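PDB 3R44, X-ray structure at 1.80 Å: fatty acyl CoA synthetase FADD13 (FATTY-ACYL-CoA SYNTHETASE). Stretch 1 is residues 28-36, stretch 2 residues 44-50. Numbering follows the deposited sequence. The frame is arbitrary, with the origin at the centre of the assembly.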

# COMPACT_ATOMS: atom_id res chain seq x y z
N VAL A 28 5.55 -19.69 21.71
CA VAL A 28 5.53 -20.89 20.86
C VAL A 28 6.92 -21.13 20.31
O VAL A 28 7.39 -22.28 20.22
N SER A 29 7.59 -20.05 19.90
CA SER A 29 8.81 -20.13 19.09
C SER A 29 9.83 -19.13 19.55
O SER A 29 10.19 -18.32 18.75
N PRO A 30 10.29 -19.19 20.79
CA PRO A 30 11.12 -18.13 21.34
C PRO A 30 12.45 -17.98 20.62
O PRO A 30 12.99 -16.88 20.52
N ARG A 31 12.97 -19.10 20.13
CA ARG A 31 14.31 -19.08 19.55
C ARG A 31 14.30 -19.04 18.03
O ARG A 31 15.35 -19.05 17.38
N LEU A 32 13.13 -18.96 17.46
CA LEU A 32 13.01 -18.78 16.04
C LEU A 32 13.45 -17.39 15.64
O LEU A 32 13.08 -16.41 16.29
N GLN A 33 14.29 -17.27 14.61
CA GLN A 33 14.62 -15.93 14.12
C GLN A 33 13.42 -15.08 13.69
O GLN A 33 12.51 -15.55 12.94
N ALA A 34 13.35 -13.87 14.22
CA ALA A 34 12.24 -12.95 13.93
C ALA A 34 12.59 -11.86 12.93
O ALA A 34 11.77 -11.46 12.09
N TYR A 35 13.82 -11.38 13.02
CA TYR A 35 14.28 -10.17 12.27
C TYR A 35 15.74 -10.27 11.99
O TYR A 35 16.49 -10.43 12.91
N VAL A 36 16.13 -10.29 10.72
CA VAL A 36 17.49 -10.44 10.29
C VAL A 36 17.74 -9.28 9.30
O VAL A 36 17.08 -9.20 8.26
N MET A 44 17.78 -11.27 15.30
CA MET A 44 17.07 -11.36 16.58
C MET A 44 16.03 -12.44 16.55
O MET A 44 15.37 -12.59 15.56
N THR A 45 15.91 -13.17 17.67
CA THR A 45 14.87 -14.17 17.82
C THR A 45 13.55 -13.54 18.24
O THR A 45 13.47 -12.38 18.59
N TYR A 46 12.48 -14.32 18.17
CA TYR A 46 11.17 -13.83 18.63
C TYR A 46 11.19 -13.40 20.10
O TYR A 46 10.62 -12.36 20.46
N ALA A 47 11.87 -14.16 20.94
CA ALA A 47 11.99 -13.75 22.36
C ALA A 47 12.70 -12.38 22.47
O ALA A 47 12.28 -11.50 23.25
N GLN A 48 13.76 -12.17 21.68
CA GLN A 48 14.44 -10.84 21.70
C GLN A 48 13.58 -9.72 21.14
O GLN A 48 13.57 -8.60 21.68
N MET A 49 12.82 -10.03 20.10
CA MET A 49 12.00 -9.02 19.52
C MET A 49 10.91 -8.61 20.55
O MET A 49 10.60 -7.41 20.68
N ASN A 50 10.28 -9.60 21.19
CA ASN A 50 9.27 -9.31 22.20
C ASN A 50 9.89 -8.44 23.33
O ASN A 50 9.29 -7.44 23.78

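The apolar centre of the contact is A34, whose CA-to-CB bond points toward stretch 2. Its methyl lies almost exactly over one face of the Y46 ring: CB of A34 is 3.4 Å from the ring centroid of Y46 and 2° off the ring normal, a CH-pi arrangement in which the closest ring atom is Y46 CD2, 3.6 Å from A34 CB. The methyl also meets the thioether of M49, with A34 CB and M49 SD 3.8 Å apart, so this small side chain touches both an aromatic ring and a sulfur of the helix. M49 points toward stretch 1 with chi1 and chi2 both t and chi3 between wells at 94°, and its sulfur reaches on to Y35, where M49 SD and Y35 CB are 4.3 Å apart.

Y46 leaves its CA sideways, and with chi1 m at -88° and chi2 at 102° its ring extends along stretch 1 from A34 to L32. L32, also sideways, adopts the t,p rotamer and brings CD2 to 3.9 Å from Y46 CE1. Nearer the start of the helix, S29 O lies 3.5 Å from Y46 CB, while S29 OG is engaged elsewhere in the structure. Y46 is the residue with the largest area covered by the other stretch, 88 Å², yet its hydroxyl remains polar at the far end: a single water donates to both Y46 OH and A34 O, 2.8 Å from each of these oxygens, and so links the tip of the side chain to the backbone of the strand.

Beside this centre the two strands pair antiparallel. Y35 (chi1 t, chi2 98°) and M44 (m,t,p) set their side chains on the same face of the sheet, but both ends lead away from the opposing stretch. A bulge lets M44 O accept from two successive amides, A34 N at 2.7 Å and Y35 N at 3.2 Å, while M44 N donates to Y35 O at 2.8 Å. At the neighbouring pair, Q33 and T45, the side chains diverge; Q33 (m,t, chi3 -61°) points away, and its OE1 is bonded elsewhere in the structure.

Toward the polar edge, the backbone of the turn from S29 to L32 receives the start of the helix. L32 O accepts from Y46 N at 2.9 Å, and P30 O from A47 N at 3.0 Å. The small A47 side chain points toward stretch 1, its CB 4.0 Å from P30 CB, although the CA-to-CB bond of P30 points away overall. T45, with chi1 p, caps the helix: its OG1 accepts from Q48 N at 3.2 Å, and T45 N donates in return to Q48 OE1 at 2.8 Å. Q48 (m,t, chi3 -53°) makes no contact with stretch 1. The T45 side chain also meets the turn: T45 CB lies 3.3 Å from P30 O, and T45 CG2 lies 3.6 Å from R31 O, while the R31 side chain points away at the exposed margin.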

# COMPACT_ATOMS: atom_id res chain seq x y z
CB VAL A 28 4.57 -20.67 19.67
CG1 VAL A 28 4.54 -21.88 18.75
CG2 VAL A 28 3.16 -20.36 20.15
CB SER A 29 8.52 -19.74 17.64
OG SER A 29 7.36 -20.33 17.15
CB PRO A 30 11.37 -18.57 22.80
CG PRO A 30 10.93 -19.94 22.89
CD PRO A 30 9.88 -20.14 21.84
CB ARG A 31 15.12 -20.26 20.13
CG ARG A 31 15.18 -20.19 21.72
CD ARG A 31 15.97 -18.91 22.01
NE ARG A 31 16.16 -18.45 23.38
CZ ARG A 31 17.30 -18.56 24.07
NH1 ARG A 31 18.39 -19.19 23.57
NH2 ARG A 31 17.35 -18.06 25.31
CB LEU A 32 11.56 -19.00 15.62
CG LEU A 32 11.22 -18.69 14.17
CD1 LEU A 32 11.99 -19.61 13.16
CD2 LEU A 32 9.71 -18.87 14.00
CB GLN A 33 15.65 -15.96 13.01
CG GLN A 33 16.99 -16.58 13.41
CD GLN A 33 17.99 -16.32 12.31
OE1 GLN A 33 17.81 -16.75 11.21
NE2 GLN A 33 18.97 -15.51 12.61
CB ALA A 34 11.71 -12.30 15.25
CB TYR A 35 13.94 -8.91 13.07
CG TYR A 35 14.03 -7.64 12.26
CD1 TYR A 35 12.89 -7.07 11.72
CD2 TYR A 35 15.24 -7.01 12.05
CE1 TYR A 35 12.95 -5.95 10.96
CE2 TYR A 35 15.32 -5.83 11.28
CZ TYR A 35 14.14 -5.33 10.75
OH TYR A 35 14.11 -4.17 10.02
CB VAL A 36 17.76 -11.79 9.59
CG1 VAL A 36 19.21 -11.84 9.14
CG2 VAL A 36 17.42 -12.96 10.50
CB MET A 44 16.40 -10.05 16.88
CG MET A 44 17.43 -9.01 17.29
SD MET A 44 16.65 -7.42 17.46
CE MET A 44 15.36 -7.68 18.68
CB THR A 45 15.22 -15.16 18.88
OG1 THR A 45 15.34 -14.43 20.10
CG2 THR A 45 16.57 -15.91 18.58
CB TYR A 46 10.02 -14.80 18.33
CG TYR A 46 9.48 -14.52 16.98
CD1 TYR A 46 9.82 -15.32 15.89
CD2 TYR A 46 8.66 -13.44 16.77
CE1 TYR A 46 9.34 -15.04 14.63
CE2 TYR A 46 8.20 -13.12 15.53
CZ TYR A 46 8.53 -13.91 14.44
OH TYR A 46 8.00 -13.53 13.20
CB ALA A 47 12.72 -14.81 23.20
CB GLN A 48 15.77 -10.86 20.98
CG GLN A 48 16.72 -11.88 21.56
CD GLN A 48 17.97 -12.08 20.72
OE1 GLN A 48 17.91 -12.36 19.50
NE2 GLN A 48 19.11 -11.98 21.36
CB MET A 49 11.34 -9.52 18.25
CG MET A 49 10.64 -8.38 17.54
SD MET A 49 10.56 -8.72 15.79
CE MET A 49 8.96 -9.45 15.76
CB ASN A 50 8.61 -10.56 22.79
CG ASN A 50 7.45 -10.22 23.67
OD1 ASN A 50 6.47 -9.61 23.21
ND2 ASN A 50 7.59 -10.46 24.96
O HOH W 1 9.08 -10.94 12.71